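Local coordinates for aac(6')-Ii (Enterococcus faecium, PDB 1N71), which probably transfers an acetyl group from acetyl-coenzyme A to the 6'-amino group of aminoglycoside antibiotics, giving the bacterium resistance to them, at residues L114-T118 with T119-T123; T129-K132 with V133-Q137. All coordinates share one frame; numbering follows the deposited sequence.

Contacts 1 and 2 illustrate how a loop and the short helix that follows it can lock onto one another. They come in series along the chain: 114-123 belongs to the loop leaving strand 106-112, whereas residues 129-137 comprise helix 129-134 and its exit. Their centres lie about 12 Å apart, on the same side of the centre of this GNAT-family fold. Two probable hydrogen bonds join them, T119 OG1 to Q137 N and T123 OG1 to K132 NZ, while L120 packs on the end of the helix. In contact 1 the side chain of T118 comes to about 9 Å from bound coenzyme A; contact 2 takes part in the interface with the second subunit.

Contact 1: residues L114-T118 with T119-T123; sequences LDHGT and TLSQT
H116 meets S121 and Q122 where the loop folds back on itself, and S121 gathers the polar bonds on the inner side. H116 ND1 donates to S121 OG over 3.0 Å, with the hydroxyl near the plane of the imidazole, at its edge. The same OG lies 3.0 Å from T118 O and also hydrogen-bonds to D113. Deeper in, a type I beta turn runs from T118 to S121, closed by a weak, long bond between S121 N and T118 O. T118 reinforces it from its own side chain: with OG1 between the backbone N and the carbonyl carbon (chi1 81°), the hydroxyl accepts the L120 amide, N to OG1 3.0 Å, and shares D113 as well. L120 CB closes on that oxygen, and both side chains touch I169 of strand 168-174.

The outer side is looser. Q122, exposed, lays its amide over one face of the H116 ring, the planes 18° apart, with OE1 3.7 Å above the ring centre and NE2 3.2 Å from H116 CB. The bond at its edge and the amide over its face probably restrain the rotation of the imidazole. On the inner side the D113 carboxylate binds both hydroxyls and the G117 amide, and would probably help hold the loop in this fold.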
ATOM      1  N   LEU A 114      -1.290  -2.014 -16.886  1.00 21.24           N
ATOM      2  CA  LEU A 114      -1.564  -0.801 -17.654  1.00 23.85           C
ATOM      3  C   LEU A 114      -1.885  -1.032 -19.128  1.00 24.60           C
ATOM      4  O   LEU A 114      -2.483  -0.169 -19.768  1.00 24.60           O
ATOM      5  CB  LEU A 114      -0.368   0.150 -17.571  1.00 25.45           C
ATOM      6  CG  LEU A 114       0.306   0.331 -16.211  1.00 27.28           C
ATOM      7  CD1 LEU A 114       1.521   1.236 -16.380  1.00 28.21           C
ATOM      8  CD2 LEU A 114      -0.680   0.918 -15.209  1.00 26.11           C
ATOM      9  N   ASP A 115      -1.487  -2.180 -19.668  1.00 25.36           N
ATOM     10  CA  ASP A 115      -1.730  -2.460 -21.082  1.00 26.16           C
ATOM     11  C   ASP A 115      -2.397  -3.797 -21.381  1.00 25.42           C
ATOM     12  O   ASP A 115      -1.937  -4.550 -22.245  1.00 24.94           O
ATOM     13  CB  ASP A 115      -0.414  -2.369 -21.863  1.00 26.81           C
ATOM     14  N   HIS A 116      -3.483  -4.082 -20.671  1.00 23.26           N
ATOM     15  CA  HIS A 116      -4.248  -5.308 -20.870  1.00 21.19           C
ATOM     16  C   HIS A 116      -3.396  -6.587 -20.908  1.00 20.53           C
ATOM     17  O   HIS A 116      -3.507  -7.398 -21.829  1.00 18.04           O
ATOM     18  CB  HIS A 116      -5.077  -5.178 -22.154  1.00 23.06           C
ATOM     19  CG  HIS A 116      -6.239  -6.125 -22.229  1.00 26.61           C
ATOM     20  ND1 HIS A 116      -7.068  -6.376 -21.154  1.00 28.60           N
ATOM     21  CD2 HIS A 116      -6.736  -6.847 -23.262  1.00 26.50           C
ATOM     22  CE1 HIS A 116      -8.024  -7.212 -21.523  1.00 26.53           C
ATOM     23  NE2 HIS A 116      -7.845  -7.513 -22.796  1.00 27.25           N
ATOM     24  N   GLY A 117      -2.558  -6.763 -19.890  1.00 19.66           N
ATOM     25  CA  GLY A 117      -1.723  -7.949 -19.809  1.00 19.11           C
ATOM     26  C   GLY A 117      -2.463  -9.126 -19.200  1.00 17.51           C
ATOM     27  O   GLY A 117      -2.068 -10.279 -19.384  1.00 17.41           O
ATOM     28  N   THR A 118      -3.537  -8.836 -18.465  1.00 17.06           N
ATOM     29  CA  THR A 118      -4.354  -9.873 -17.828  1.00 17.38           C
ATOM     30  C   THR A 118      -5.839  -9.542 -18.001  1.00 16.21           C
ATOM     31  O   THR A 118      -6.197  -8.443 -18.423  1.00 15.36           O
ATOM     32  CB  THR A 118      -4.089  -9.979 -16.307  1.00 17.22           C
ATOM     33  OG1 THR A 118      -4.829  -8.959 -15.626  1.00 13.83           O
ATOM     34  CG2 THR A 118      -2.609  -9.800 -16.004  1.00 18.97           C
ATOM     35  N   THR A 119      -6.698 -10.492 -17.652  1.00 17.36           N
ATOM     36  CA  THR A 119      -8.133 -10.281 -17.774  1.00 16.87           C
ATOM     37  C   THR A 119      -8.693  -9.353 -16.706  1.00 17.37           C
ATOM     38  O   THR A 119      -9.892  -9.074 -16.699  1.00 17.95           O
ATOM     39  CB  THR A 119      -8.902 -11.624 -17.720  1.00 18.27           C
ATOM     40  OG1 THR A 119      -8.498 -12.372 -16.562  1.00 16.33           O
ATOM     41  CG2 THR A 119      -8.631 -12.436 -18.978  1.00 18.14           C
ATOM     42  N   LEU A 120      -7.839  -8.867 -15.806  1.00 16.08           N
ATOM     43  CA  LEU A 120      -8.307  -7.965 -14.753  1.00 16.53           C
ATOM     44  C   LEU A 120      -8.358  -6.516 -15.215  1.00 16.49           C
ATOM     45  O   LEU A 120      -8.938  -5.665 -14.543  1.00 17.42           O
ATOM     46  CB  LEU A 120      -7.435  -8.080 -13.497  1.00 16.28           C
ATOM     47  CG  LEU A 120      -7.475  -9.415 -12.744  1.00 16.41           C
ATOM     48  CD1 LEU A 120      -6.761  -9.251 -11.410  1.00 17.16           C
ATOM     49  CD2 LEU A 120      -8.921  -9.849 -12.509  1.00 18.77           C
ATOM     50  N   SER A 121      -7.739  -6.227 -16.354  1.00 17.60           N
ATOM     51  CA  SER A 121      -7.767  -4.875 -16.896  1.00 17.69           C
ATOM     52  C   SER A 121      -8.861  -4.816 -17.968  1.00 18.65           C
ATOM     53  O   SER A 121      -9.346  -5.853 -18.428  1.00 17.68           O
ATOM     54  CB  SER A 121      -6.407  -4.507 -17.502  1.00 17.89           C
ATOM     55  OG  SER A 121      -6.005  -5.445 -18.484  1.00 18.99           O
ATOM     56  N   GLN A 122      -9.246  -3.609 -18.360  1.00 20.18           N
ATOM     57  CA  GLN A 122     -10.284  -3.427 -19.369  1.00 23.33           C
ATOM     58  C   GLN A 122     -11.587  -4.116 -18.992  1.00 23.68           C
ATOM     59  O   GLN A 122     -12.196  -4.823 -19.801  1.00 22.05           O
ATOM     60  CB  GLN A 122      -9.789  -3.914 -20.736  1.00 25.81           C
ATOM     61  CG  GLN A 122      -9.016  -2.837 -21.495  1.00 32.38           C
ATOM     62  CD  GLN A 122      -8.456  -3.316 -22.818  1.00 35.72           C
ATOM     63  OE1 GLN A 122      -9.140  -3.987 -23.592  1.00 38.72           O
ATOM     64  NE2 GLN A 122      -7.206  -2.958 -23.092  1.00 36.50           N
ATOM     65  N   THR A 123     -12.001  -3.897 -17.749  1.00 23.85           N
ATOM     66  CA  THR A 123     -13.237  -4.452 -17.214  1.00 23.89           C
ATOM     67  C   THR A 123     -13.549  -3.717 -15.920  1.00 23.84           C
ATOM     68  O   THR A 123     -12.640  -3.245 -15.239  1.00 23.61           O
ATOM     69  CB  THR A 123     -13.105  -5.954 -16.908  1.00 24.19           C
ATOM     70  OG1 THR A 123     -14.360  -6.448 -16.417  1.00 26.08           O
ATOM     71  CG2 THR A 123     -12.020  -6.195 -15.854  1.00 23.24           C
TER

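Contact 2: residues T129-K132 with V133-Q137; sequences TFDK and VASIQ
D131 O takes two hydrogen bonds from S135, one from the hydroxyl and one from the amide. The OG to O distance is 2.8 Å and the N to O distance 3.0 Å, and the two donors arrive from opposite faces of the carbonyl plane. S135 OG can reach back because it sits between its backbone N and carbonyl carbon (chi1 62°). S135 is the first residue to leave helical geometry, and its hydroxyl adds a second bond to a carbonyl of the last turn. The S135 amide also makes a weak bond to K132 O, three residues back, consistent with the helix ending here. Behind this, regular helical bonds run from V133 N to T129 O and from A134 N to F130 O, the latter 2.9 Å long.

Packing begins with V133. Its CG2 branch lies anti to the carbonyl carbon and comes within 3.3 Å of T129 O, while contact with F130 is slight, F130 CD1 to V133 CG2 being 4.4 Å. T129 CG2 sits over the centre of one face of the F130 ring. The K132 chain is extended beyond CG and carries NZ to D124 O, besides T123, tying the helix to the preceding loop.

T129 and V133 of helix 129-134, and I136 just after it, touch strand 153-158, V133 and I136 both meeting I154. The helix also reaches the second subunit: F130 stacks on F130 of that subunit and packs on its V155, V133 touches the same foreign ring, and T129 OG1 bonds to K153 NZ of the second subunit. The short helix thus packs on an outermost strand of its own chain's sheet and also on the dimer partner.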
ATOM      1  N   THR A 129     -15.976  -8.695  -8.670  1.00 21.77           N
ATOM      2  CA  THR A 129     -14.594  -8.469  -8.278  1.00 20.68           C
ATOM      3  C   THR A 129     -13.779  -9.739  -8.060  1.00 20.11           C
ATOM      4  O   THR A 129     -12.829 -10.014  -8.791  1.00 20.57           O
ATOM      5  CB  THR A 129     -14.540  -7.635  -6.981  1.00 21.80           C
ATOM      6  OG1 THR A 129     -15.327  -6.450  -7.148  1.00 22.08           O
ATOM      7  CG2 THR A 129     -13.108  -7.241  -6.654  1.00 22.04           C
ATOM      8  N   PHE A 130     -14.157 -10.523  -7.060  1.00 20.10           N
ATOM      9  CA  PHE A 130     -13.402 -11.720  -6.746  1.00 18.54           C
ATOM     10  C   PHE A 130     -13.561 -12.916  -7.682  1.00 19.48           C
ATOM     11  O   PHE A 130     -12.677 -13.780  -7.736  1.00 18.12           O
ATOM     12  CB  PHE A 130     -13.650 -12.082  -5.281  1.00 20.57           C
ATOM     13  CG  PHE A 130     -13.183 -11.008  -4.328  1.00 21.86           C
ATOM     14  CD1 PHE A 130     -11.832 -10.672  -4.252  1.00 24.62           C
ATOM     15  CD2 PHE A 130     -14.092 -10.284  -3.568  1.00 23.68           C
ATOM     16  CE1 PHE A 130     -11.391  -9.624  -3.437  1.00 26.04           C
ATOM     17  CE2 PHE A 130     -13.667  -9.234  -2.750  1.00 25.20           C
ATOM     18  CZ  PHE A 130     -12.312  -8.902  -2.685  1.00 26.13           C
ATOM     19  N   ASP A 131     -14.660 -12.979  -8.428  1.00 17.79           N
ATOM     20  CA  ASP A 131     -14.817 -14.071  -9.382  1.00 19.14           C
ATOM     21  C   ASP A 131     -13.817 -13.805 -10.500  1.00 17.32           C
ATOM     22  O   ASP A 131     -13.208 -14.731 -11.037  1.00 16.85           O
ATOM     23  CB  ASP A 131     -16.231 -14.122  -9.959  1.00 22.54           C
ATOM     24  CG  ASP A 131     -16.351 -15.108 -11.117  1.00 24.35           C
ATOM     25  OD1 ASP A 131     -16.184 -14.691 -12.281  1.00 25.74           O
ATOM     26  OD2 ASP A 131     -16.598 -16.306 -10.862  1.00 28.49           O
ATOM     27  N   LYS A 132     -13.638 -12.530 -10.836  1.00 15.08           N
ATOM     28  CA  LYS A 132     -12.685 -12.154 -11.873  1.00 15.98           C
ATOM     29  C   LYS A 132     -11.259 -12.443 -11.396  1.00 16.41           C
ATOM     30  O   LYS A 132     -10.434 -12.946 -12.156  1.00 17.62           O
ATOM     31  CB  LYS A 132     -12.853 -10.677 -12.233  1.00 15.46           C
ATOM     32  CG  LYS A 132     -14.127 -10.410 -13.031  1.00 19.11           C
ATOM     33  CD  LYS A 132     -14.443  -8.926 -13.171  1.00 17.29           C
ATOM     34  CE  LYS A 132     -15.720  -8.734 -13.995  1.00 19.28           C
ATOM     35  NZ  LYS A 132     -16.124  -7.307 -14.126  1.00 20.11           N
ATOM     36  N   VAL A 133     -10.981 -12.145 -10.130  1.00 17.81           N
ATOM     37  CA  VAL A 133      -9.659 -12.407  -9.570  1.00 17.21           C
ATOM     38  C   VAL A 133      -9.367 -13.903  -9.630  1.00 18.72           C
ATOM     39  O   VAL A 133      -8.293 -14.316 -10.064  1.00 20.02           O
ATOM     40  CB  VAL A 133      -9.565 -11.948  -8.093  1.00 17.49           C
ATOM     41  CG1 VAL A 133      -8.273 -12.460  -7.468  1.00 18.23           C
ATOM     42  CG2 VAL A 133      -9.607 -10.431  -8.017  1.00 14.85           C
ATOM     43  N   ALA A 134     -10.330 -14.715  -9.204  1.00 17.42           N
ATOM     44  CA  ALA A 134     -10.151 -16.164  -9.205  1.00 17.96           C
ATOM     45  C   ALA A 134      -9.993 -16.749 -10.615  1.00 17.72           C
ATOM     46  O   ALA A 134      -9.285 -17.737 -10.809  1.00 18.53           O
ATOM     47  CB  ALA A 134     -11.336 -16.834  -8.483  1.00 18.11           C
ATOM     48  N   SER A 135     -10.639 -16.137 -11.601  1.00 18.73           N
ATOM     49  CA  SER A 135     -10.561 -16.641 -12.973  1.00 18.96           C
ATOM     50  C   SER A 135      -9.563 -15.890 -13.850  1.00 18.97           C
ATOM     51  O   SER A 135      -9.592 -16.009 -15.078  1.00 17.73           O
ATOM     52  CB  SER A 135     -11.947 -16.585 -13.622  1.00 23.20           C
ATOM     53  OG  SER A 135     -12.419 -15.251 -13.689  1.00 24.01           O
ATOM     54  N   ILE A 136      -8.670 -15.124 -13.234  1.00 17.92           N
ATOM     55  CA  ILE A 136      -7.696 -14.359 -14.009  1.00 16.83           C
ATOM     56  C   ILE A 136      -6.950 -15.233 -15.010  1.00 16.07           C
ATOM     57  O   ILE A 136      -6.651 -16.395 -14.735  1.00 16.13           O
ATOM     58  CB  ILE A 136      -6.655 -13.668 -13.090  1.00 16.07           C
ATOM     59  CG1 ILE A 136      -5.768 -12.734 -13.919  1.00 16.81           C
ATOM     60  CG2 ILE A 136      -5.776 -14.718 -12.408  1.00 16.93           C
ATOM     61  CD1 ILE A 136      -4.831 -11.877 -13.083  1.00 18.13           C
ATOM     62  N   GLN A 137      -6.667 -14.667 -16.180  1.00 17.20           N
ATOM     63  CA  GLN A 137      -5.925 -15.364 -17.227  1.00 17.17           C
ATOM     64  C   GLN A 137      -4.799 -14.431 -17.664  1.00 15.56           C
ATOM     65  O   GLN A 137      -4.992 -13.221 -17.756  1.00 13.56           O
ATOM     66  CB  GLN A 137      -6.829 -15.680 -18.428  1.00 18.68           C
ATOM     67  CG  GLN A 137      -7.984 -16.618 -18.128  1.00 21.64           C
ATOM     68  CD  GLN A 137      -7.532 -18.028 -17.807  1.00 25.04           C
ATOM     69  OE1 GLN A 137      -6.750 -18.623 -18.545  1.00 26.30           O
ATOM     70  NE2 GLN A 137      -8.033 -18.575 -16.706  1.00 28.48           N
TER